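Local coordinates for protein amorpha-4,11-diene synthase (Artemisia annua, PDB 4GAX) that probably cyclises farnesyl diphosphate to sesquiterpenes such as amorpha-4,11-diene, the crystallised form being an engineered alpha-bisabolol synthase mutant, at residues Y427-W441 / I513-V525. Residues are numbered along the deposited sequence; the frame is centred on the assembly and turned at random.
Sequences YLGMSDIVTKEAFEW and ITKTIPRPLLVAV
Leu521 pushes its two methyls into a hollow lined by Tyr427, Met430, Ile433 and Val434. In this all-helical terpene synthase fold, the connection between helices 419-429 and 436-443, with the start of the latter, packs on loop 514-518 and the first turns of helix 519-535. Both Leu521 methyls meet the Tyr427 ring, CD1 also reaching Val434 CG1 (3.6 Å) and CD2 resting 3.6 Å from Met430 SD. Bent at chi3 (-116°), the Met430 chain brings CE against Ala524 CB. In return, Ile433 sends CD1 into a notch formed by Pro518 CB, Pro520 CB and Leu521 CG. Tyr427 OH donates to Ala438 O (2.9 Å) from above the carbonyl plane, tying the end of helix 419-429 to helix 436-443. With an alanine in place of Tyr427, both Leu521 methyls would probably face a gap and Ala438 O would lose this donor. The Trp441 indole meets Thr514 CG2, 3.6 Å from NE1, and its CD1 approaches Thr516 OG1. No direct hydrogen bond spans the contact, but two waters do: one joins Thr435 OG1 to Thr516 O, and the other, in the indole plane, accepts from Trp441 NE1 and donates to Thr514 OG1, which also bonds Glu510 O.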
ATOM      1  N   TYR A 427       9.684  -9.610  -3.362  1.00 21.87           N
ATOM      2  CA  TYR A 427      10.717 -10.515  -2.874  1.00 23.70           C
ATOM      3  C   TYR A 427      11.997 -10.329  -3.699  1.00 28.06           C
ATOM      4  O   TYR A 427      13.099 -10.206  -3.153  1.00 26.54           O
ATOM      5  CB  TYR A 427      10.283 -11.974  -2.994  1.00 27.26           C
ATOM      6  CG  TYR A 427       9.309 -12.478  -1.945  1.00 25.57           C
ATOM      7  CD1 TYR A 427       9.169 -13.844  -1.723  1.00 37.86           C
ATOM      8  CD2 TYR A 427       8.499 -11.608  -1.217  1.00 22.57           C
ATOM      9  CE1 TYR A 427       8.280 -14.338  -0.788  1.00 40.95           C
ATOM     10  CE2 TYR A 427       7.598 -12.103  -0.266  1.00 28.80           C
ATOM     11  CZ  TYR A 427       7.499 -13.467  -0.062  1.00 32.42           C
ATOM     12  OH  TYR A 427       6.621 -13.983   0.870  1.00 33.84           O
ATOM     13  N   LEU A 428      11.849 -10.320  -5.020  1.00 25.43           N
ATOM     14  CA  LEU A 428      13.009 -10.231  -5.906  1.00 25.23           C
ATOM     15  C   LEU A 428      13.723  -8.900  -5.726  1.00 32.61           C
ATOM     16  O   LEU A 428      14.952  -8.847  -5.766  1.00 32.22           O
ATOM     17  CB  LEU A 428      12.596 -10.398  -7.373  1.00 25.08           C
ATOM     18  CG  LEU A 428      12.041 -11.769  -7.753  1.00 26.69           C
ATOM     19  CD1 LEU A 428      11.898 -11.883  -9.279  1.00 26.88           C
ATOM     20  CD2 LEU A 428      12.957 -12.858  -7.218  1.00 25.78           C
ATOM     21  N   GLY A 429      12.950  -7.832  -5.525  1.00 29.03           N
ATOM     22  CA  GLY A 429      13.515  -6.503  -5.355  1.00 30.95           C
ATOM     23  C   GLY A 429      14.175  -6.351  -3.996  1.00 32.90           C
ATOM     24  O   GLY A 429      15.067  -5.520  -3.827  1.00 38.74           O
ATOM     25  N   MET A 430      13.734  -7.155  -3.032  1.00 31.29           N
ATOM     26  CA  MET A 430      14.318  -7.170  -1.686  1.00 32.13           C
ATOM     27  C   MET A 430      15.062  -8.462  -1.383  1.00 35.70           C
ATOM     28  O   MET A 430      14.874  -9.073  -0.324  1.00 41.06           O
ATOM     29  CB  MET A 430      13.228  -6.959  -0.635  1.00 35.30           C
ATOM     30  CG  MET A 430      12.676  -5.566  -0.623  1.00 32.26           C
ATOM     31  SD  MET A 430      11.459  -5.290   0.703  1.00 54.29           S
ATOM     32  CE  MET A 430      10.052  -4.970  -0.347  1.00 22.93           C
ATOM     33  N   SER A 431      15.923  -8.863  -2.310  1.00 36.64           N
ATOM     34  CA  SER A 431      16.638 -10.131  -2.222  1.00 36.24           C
ATOM     35  C   SER A 431      17.507 -10.309  -0.972  1.00 33.41           C
ATOM     36  O   SER A 431      17.720 -11.439  -0.513  1.00 38.87           O
ATOM     37  CB  SER A 431      17.507 -10.311  -3.468  1.00 36.38           C
ATOM     38  OG  SER A 431      18.077  -9.068  -3.844  1.00 37.90           O
ATOM     39  N   ASP A 432      18.024  -9.210  -0.431  1.00 36.87           N
ATOM     40  CA  ASP A 432      18.943  -9.281   0.711  1.00 39.63           C
ATOM     41  C   ASP A 432      18.318  -9.862   1.981  1.00 42.72           C
ATOM     42  O   ASP A 432      19.035 -10.364   2.852  1.00 46.08           O
ATOM     43  CB  ASP A 432      19.508  -7.898   1.017  1.00 52.63           C
ATOM     44  CG  ASP A 432      18.445  -6.825   0.970  1.00 67.40           C
ATOM     45  OD1 ASP A 432      17.631  -6.845   0.020  1.00 69.38           O
ATOM     46  OD2 ASP A 432      18.415  -5.971   1.882  1.00 76.41           O
ATOM     47  N   ILE A 433      16.992  -9.802   2.089  1.00 36.47           N
ATOM     48  CA  ILE A 433      16.309 -10.273   3.294  1.00 32.08           C
ATOM     49  C   ILE A 433      15.342 -11.448   3.069  1.00 33.57           C
ATOM     50  O   ILE A 433      14.878 -12.075   4.033  1.00 36.28           O
ATOM     51  CB  ILE A 433      15.547  -9.130   4.015  1.00 46.79           C
ATOM     52  CG1 ILE A 433      14.315  -8.710   3.213  1.00 44.99           C
ATOM     53  CG2 ILE A 433      16.466  -7.942   4.274  1.00 48.88           C
ATOM     54  CD1 ILE A 433      13.255  -8.023   4.057  1.00 40.14           C
ATOM     55  N   VAL A 434      15.032 -11.752   1.813  1.00 37.94           N
ATOM     56  CA  VAL A 434      14.149 -12.883   1.531  1.00 36.59           C
ATOM     57  C   VAL A 434      14.737 -14.202   2.043  1.00 35.46           C
ATOM     58  O   VAL A 434      15.925 -14.470   1.887  1.00 37.81           O
ATOM     59  CB  VAL A 434      13.797 -13.008   0.031  1.00 39.95           C
ATOM     60  CG1 VAL A 434      12.887 -11.888  -0.379  1.00 45.04           C
ATOM     61  CG2 VAL A 434      15.043 -12.992  -0.809  1.00 48.14           C
ATOM     62  N   THR A 435      13.894 -15.006   2.681  1.00 38.93           N
ATOM     63  CA  THR A 435      14.282 -16.320   3.165  1.00 36.21           C
ATOM     64  C   THR A 435      13.615 -17.364   2.287  1.00 45.15           C
ATOM     65  O   THR A 435      12.672 -17.048   1.559  1.00 52.20           O
ATOM     66  CB  THR A 435      13.788 -16.555   4.601  1.00 41.76           C
ATOM     67  OG1 THR A 435      12.372 -16.344   4.656  1.00 35.50           O
ATOM     68  CG2 THR A 435      14.477 -15.608   5.579  1.00 46.50           C
ATOM     69  N   LYS A 436      14.085 -18.607   2.366  1.00 44.88           N
ATOM     70  CA  LYS A 436      13.400 -19.701   1.685  1.00 48.75           C
ATOM     71  C   LYS A 436      11.998 -19.818   2.283  1.00 43.10           C
ATOM     72  O   LYS A 436      11.034 -20.146   1.586  1.00 37.45           O
ATOM     73  CB  LYS A 436      14.169 -21.015   1.851  1.00 58.64           C
ATOM     74  CG  LYS A 436      13.820 -22.095   0.825  1.00 75.19           C
ATOM     75  CD  LYS A 436      14.544 -23.411   1.135  1.00 86.80           C
ATOM     76  CE  LYS A 436      14.570 -24.360  -0.067  1.00 90.60           C
ATOM     77  NZ  LYS A 436      15.250 -25.664   0.232  1.00 88.97           N
ATOM     78  N   GLU A 437      11.893 -19.505   3.572  1.00 41.57           N
ATOM     79  CA  GLU A 437      10.628 -19.571   4.300  1.00 38.63           C
ATOM     80  C   GLU A 437       9.612 -18.579   3.758  1.00 35.86           C
ATOM     81  O   GLU A 437       8.413 -18.856   3.755  1.00 35.48           O
ATOM     82  CB  GLU A 437      10.838 -19.327   5.803  1.00 47.37           C
ATOM     83  CG  GLU A 437      11.514 -20.481   6.545  1.00 64.04           C
ATOM     84  CD  GLU A 437      12.951 -20.726   6.094  1.00 70.60           C
ATOM     85  OE1 GLU A 437      13.620 -19.755   5.672  1.00 61.65           O
ATOM     86  OE2 GLU A 437      13.409 -21.893   6.151  1.00 74.04           O
ATOM     87  N   ALA A 438      10.086 -17.423   3.301  1.00 31.16           N
ATOM     88  CA  ALA A 438       9.179 -16.417   2.787  1.00 32.75           C
ATOM     89  C   ALA A 438       8.535 -16.950   1.521  1.00 35.27           C
ATOM     90  O   ALA A 438       7.332 -16.779   1.307  1.00 29.55           O
ATOM     91  CB  ALA A 438       9.905 -15.123   2.519  1.00 29.95           C
ATOM     92  N   PHE A 439       9.331 -17.613   0.689  1.00 34.22           N
ATOM     93  CA  PHE A 439       8.791 -18.202  -0.535  1.00 33.22           C
ATOM     94  C   PHE A 439       7.871 -19.372  -0.250  1.00 33.45           C
ATOM     95  O   PHE A 439       6.866 -19.551  -0.938  1.00 35.36           O
ATOM     96  CB  PHE A 439       9.906 -18.619  -1.492  1.00 42.87           C
ATOM     97  CG  PHE A 439      10.222 -17.578  -2.523  1.00 31.97           C
ATOM     98  CD1 PHE A 439       9.319 -17.306  -3.538  1.00 31.74           C
ATOM     99  CD2 PHE A 439      11.411 -16.870  -2.476  1.00 33.22           C
ATOM    100  CE1 PHE A 439       9.598 -16.343  -4.497  1.00 32.30           C
ATOM    101  CE2 PHE A 439      11.698 -15.920  -3.428  1.00 29.42           C
ATOM    102  CZ  PHE A 439      10.788 -15.656  -4.443  1.00 32.70           C
ATOM    103  N   GLU A 440       8.218 -20.179   0.750  1.00 23.56           N
ATOM    104  CA  GLU A 440       7.325 -21.241   1.190  1.00 33.12           C
ATOM    105  C   GLU A 440       5.976 -20.639   1.580  1.00 29.06           C
ATOM    106  O   GLU A 440       4.915 -21.159   1.213  1.00 28.23           O
ATOM    107  CB  GLU A 440       7.930 -22.007   2.372  1.00 43.31           C
ATOM    108  CG  GLU A 440       9.165 -22.820   2.025  1.00 50.64           C
ATOM    109  CD  GLU A 440       9.862 -23.373   3.261  1.00 65.47           C
ATOM    110  OE1 GLU A 440       9.410 -23.068   4.390  1.00 70.85           O
ATOM    111  OE2 GLU A 440      10.862 -24.110   3.104  1.00 67.14           O
ATOM    112  N   TRP A 441       6.016 -19.543   2.325  1.00 33.47           N
ATOM    113  CA  TRP A 441       4.792 -18.836   2.682  1.00 33.99           C
ATOM    114  C   TRP A 441       4.003 -18.457   1.426  1.00 32.63           C
ATOM    115  O   TRP A 441       2.822 -18.792   1.291  1.00 29.70           O
ATOM    116  CB  TRP A 441       5.111 -17.576   3.492  1.00 28.08           C
ATOM    117  CG  TRP A 441       3.877 -16.851   3.904  1.00 30.74           C
ATOM    118  CD1 TRP A 441       3.023 -17.193   4.918  1.00 34.85           C
ATOM    119  CD2 TRP A 441       3.344 -15.667   3.312  1.00 33.82           C
ATOM    120  NE1 TRP A 441       1.991 -16.292   4.990  1.00 33.29           N
ATOM    121  CE2 TRP A 441       2.167 -15.340   4.017  1.00 35.73           C
ATOM    122  CE3 TRP A 441       3.749 -14.846   2.252  1.00 30.03           C
ATOM    123  CZ2 TRP A 441       1.392 -14.231   3.696  1.00 27.54           C
ATOM    124  CZ3 TRP A 441       2.981 -13.742   1.938  1.00 26.09           C
ATOM    125  CH2 TRP A 441       1.817 -13.443   2.656  1.00 32.11           C
ATOM    126  N   ILE A 513      -0.813 -12.026  12.631  1.00 20.19           N
ATOM    127  CA  ILE A 513      -0.539 -13.443  12.878  1.00 21.85           C
ATOM    128  C   ILE A 513       0.596 -13.985  11.998  1.00 29.28           C
ATOM    129  O   ILE A 513       1.140 -15.063  12.241  1.00 21.32           O
ATOM    130  CB  ILE A 513      -1.853 -14.241  12.639  1.00 33.07           C
ATOM    131  CG1 ILE A 513      -2.193 -15.076  13.854  1.00 44.36           C
ATOM    132  CG2 ILE A 513      -1.842 -15.021  11.323  1.00 25.33           C
ATOM    133  CD1 ILE A 513      -2.492 -14.223  15.026  1.00 46.01           C
ATOM    134  N   THR A 514       0.973 -13.236  10.970  1.00 22.16           N
ATOM    135  CA  THR A 514       1.988 -13.742  10.047  1.00 31.68           C
ATOM    136  C   THR A 514       3.421 -13.378  10.464  1.00 26.89           C
ATOM    137  O   THR A 514       3.798 -12.199  10.465  1.00 24.77           O
ATOM    138  CB  THR A 514       1.706 -13.286   8.602  1.00 30.95           C
ATOM    139  OG1 THR A 514       0.358 -13.633   8.257  1.00 25.81           O
ATOM    140  CG2 THR A 514       2.660 -13.988   7.641  1.00 35.13           C
ATOM    141  N   LYS A 515       4.210 -14.400  10.812  1.00 26.33           N
ATOM    142  CA  LYS A 515       5.568 -14.198  11.305  1.00 29.84           C
ATOM    143  C   LYS A 515       6.655 -14.840  10.434  1.00 35.02           C
ATOM    144  O   LYS A 515       7.844 -14.602  10.660  1.00 31.56           O
ATOM    145  CB  LYS A 515       5.712 -14.775  12.731  1.00 36.30           C
ATOM    146  CG  LYS A 515       4.681 -14.297  13.728  1.00 25.81           C
ATOM    147  CD  LYS A 515       4.727 -12.779  13.891  1.00 23.18           C
ATOM    148  CE  LYS A 515       3.545 -12.327  14.751  1.00 31.13           C
ATOM    149  NZ  LYS A 515       3.461 -10.847  14.824  1.00 22.99           N
ATOM    150  N   THR A 516       6.264 -15.650   9.453  1.00 28.40           N
ATOM    151  CA  THR A 516       7.254 -16.426   8.684  1.00 30.61           C
ATOM    152  C   THR A 516       7.882 -15.658   7.536  1.00 35.91           C
ATOM    153  O   THR A 516       8.839 -16.128   6.914  1.00 42.29           O
ATOM    154  CB  THR A 516       6.661 -17.714   8.109  1.00 35.99           C
ATOM    155  OG1 THR A 516       5.489 -17.390   7.353  1.00 33.02           O
ATOM    156  CG2 THR A 516       6.295 -18.661   9.224  1.00 42.81           C
ATOM    157  N   ILE A 517       7.326 -14.484   7.257  1.00 25.94           N
ATOM    158  CA  ILE A 517       7.854 -13.582   6.243  1.00 28.67           C
ATOM    159  C   ILE A 517       8.540 -12.421   6.979  1.00 32.06           C
ATOM    160  O   ILE A 517       7.992 -11.890   7.945  1.00 31.77           O
ATOM    161  CB  ILE A 517       6.695 -13.079   5.339  1.00 45.64           C
ATOM    162  CG1 ILE A 517       7.056 -11.828   4.559  1.00 40.97           C
ATOM    163  CG2 ILE A 517       5.496 -12.714   6.171  1.00 51.67           C
ATOM    164  CD1 ILE A 517       5.845 -11.272   3.798  1.00 38.09           C
ATOM    165  N   PRO A 518       9.748 -12.035   6.536  1.00 29.75           N
ATOM    166  CA  PRO A 518      10.464 -10.920   7.167  1.00 25.34           C
ATOM    167  C   PRO A 518       9.581  -9.685   7.222  1.00 27.13           C
ATOM    168  O   PRO A 518       8.881  -9.383   6.242  1.00 20.77           O
ATOM    169  CB  PRO A 518      11.653 -10.683   6.222  1.00 21.90           C
ATOM    170  CG  PRO A 518      11.888 -12.028   5.584  1.00 24.49           C
ATOM    171  CD  PRO A 518      10.500 -12.606   5.402  1.00 27.98           C
ATOM    172  N   ARG A 519       9.597  -8.987   8.355  1.00 23.27           N
ATOM    173  CA  ARG A 519       8.729  -7.819   8.527  1.00 23.36           C
ATOM    174  C   ARG A 519       8.707  -6.788   7.400  1.00 21.04           C
ATOM    175  O   ARG A 519       7.631  -6.276   7.063  1.00 20.76           O
ATOM    176  CB  ARG A 519       8.979  -7.115   9.861  1.00 29.68           C
ATOM    177  CG  ARG A 519       7.767  -7.199  10.752  1.00 43.60           C
ATOM    178  CD  ARG A 519       7.890  -6.372  12.015  1.00 40.02           C
ATOM    179  NE  ARG A 519       7.562  -4.971  11.789  1.00 33.53           N
ATOM    180  CZ  ARG A 519       6.349  -4.518  11.481  1.00 32.07           C
ATOM    181  NH1 ARG A 519       5.322  -5.352  11.325  1.00 35.69           N
ATOM    182  NH2 ARG A 519       6.165  -3.222  11.316  1.00 26.67           N
ATOM    183  N   PRO A 520       9.882  -6.452   6.832  1.00 22.09           N
ATOM    184  CA  PRO A 520       9.824  -5.397   5.811  1.00 17.89           C
ATOM    185  C   PRO A 520       9.051  -5.840   4.576  1.00 20.31           C
ATOM    186  O   PRO A 520       8.518  -4.981   3.857  1.00 19.57           O
ATOM    187  CB  PRO A 520      11.303  -5.140   5.470  1.00 23.94           C
ATOM    188  CG  PRO A 520      12.056  -5.608   6.681  1.00 24.79           C
ATOM    189  CD  PRO A 520      11.275  -6.794   7.195  1.00 22.71           C
ATOM    190  N   LEU A 521       8.975  -7.149   4.345  1.00 16.41           N
ATOM    191  CA  LEU A 521       8.179  -7.666   3.225  1.00 18.18           C
ATOM    192  C   LEU A 521       6.699  -7.700   3.591  1.00 15.50           C
ATOM    193  O   LEU A 521       5.817  -7.495   2.732  1.00 19.52           O
ATOM    194  CB  LEU A 521       8.657  -9.072   2.843  1.00 21.06           C
ATOM    195  CG  LEU A 521       9.993  -9.124   2.098  1.00 33.09           C
ATOM    196  CD1 LEU A 521      10.452 -10.570   1.962  1.00 35.20           C
ATOM    197  CD2 LEU A 521       9.843  -8.474   0.720  1.00 29.84           C
ATOM    198  N   LEU A 522       6.419  -7.953   4.870  1.00 17.94           N
ATOM    199  CA  LEU A 522       5.031  -7.981   5.334  1.00 18.10           C
ATOM    200  C   LEU A 522       4.475  -6.568   5.223  1.00 18.66           C
ATOM    201  O   LEU A 522       3.317  -6.375   4.801  1.00 20.33           O
ATOM    202  CB  LEU A 522       4.952  -8.496   6.776  1.00 20.04           C
ATOM    203  CG  LEU A 522       3.542  -8.517   7.369  1.00 25.57           C
ATOM    204  CD1 LEU A 522       2.639  -9.382   6.515  1.00 22.04           C
ATOM    205  CD2 LEU A 522       3.556  -9.021   8.815  1.00 24.28           C
ATOM    206  N   VAL A 523       5.309  -5.584   5.578  1.00 16.04           N
ATOM    207  CA  VAL A 523       4.929  -4.174   5.509  1.00 17.69           C
ATOM    208  C   VAL A 523       4.627  -3.828   4.052  1.00 19.83           C
ATOM    209  O   VAL A 523       3.646  -3.140   3.765  1.00 18.70           O
ATOM    210  CB  VAL A 523       6.035  -3.248   6.092  1.00 23.79           C
ATOM    211  CG1 VAL A 523       5.806  -1.770   5.708  1.00 15.67           C
ATOM    212  CG2 VAL A 523       6.124  -3.415   7.623  1.00 19.01           C
ATOM    213  N   ALA A 524       5.453  -4.333   3.133  1.00 21.57           N
ATOM    214  CA  ALA A 524       5.230  -4.113   1.699  1.00 20.54           C
ATOM    215  C   ALA A 524       3.891  -4.692   1.276  1.00 21.86           C
ATOM    216  O   ALA A 524       3.149  -4.057   0.540  1.00 22.01           O
ATOM    217  CB  ALA A 524       6.358  -4.750   0.864  1.00 18.15           C
ATOM    218  N   VAL A 525       3.602  -5.915   1.721  1.00 15.72           N
ATOM    219  CA  VAL A 525       2.337  -6.549   1.391  1.00 15.97           C
ATOM    220  C   VAL A 525       1.168  -5.706   1.903  1.00 19.79           C
ATOM    221  O   VAL A 525       0.219  -5.466   1.167  1.00 20.84           O
ATOM    222  CB  VAL A 525       2.222  -7.988   1.955  1.00 22.34           C
ATOM    223  CG1 VAL A 525       0.780  -8.510   1.791  1.00 17.16           C
ATOM    224  CG2 VAL A 525       3.225  -8.935   1.248  1.00 24.33           C
TER
HETATM  225  O   HOH W   1      11.471 -15.801   7.099  1.00 31.86           O
HETATM  226  O   HOH W   2       0.144 -16.110   7.053  1.00 45.02           O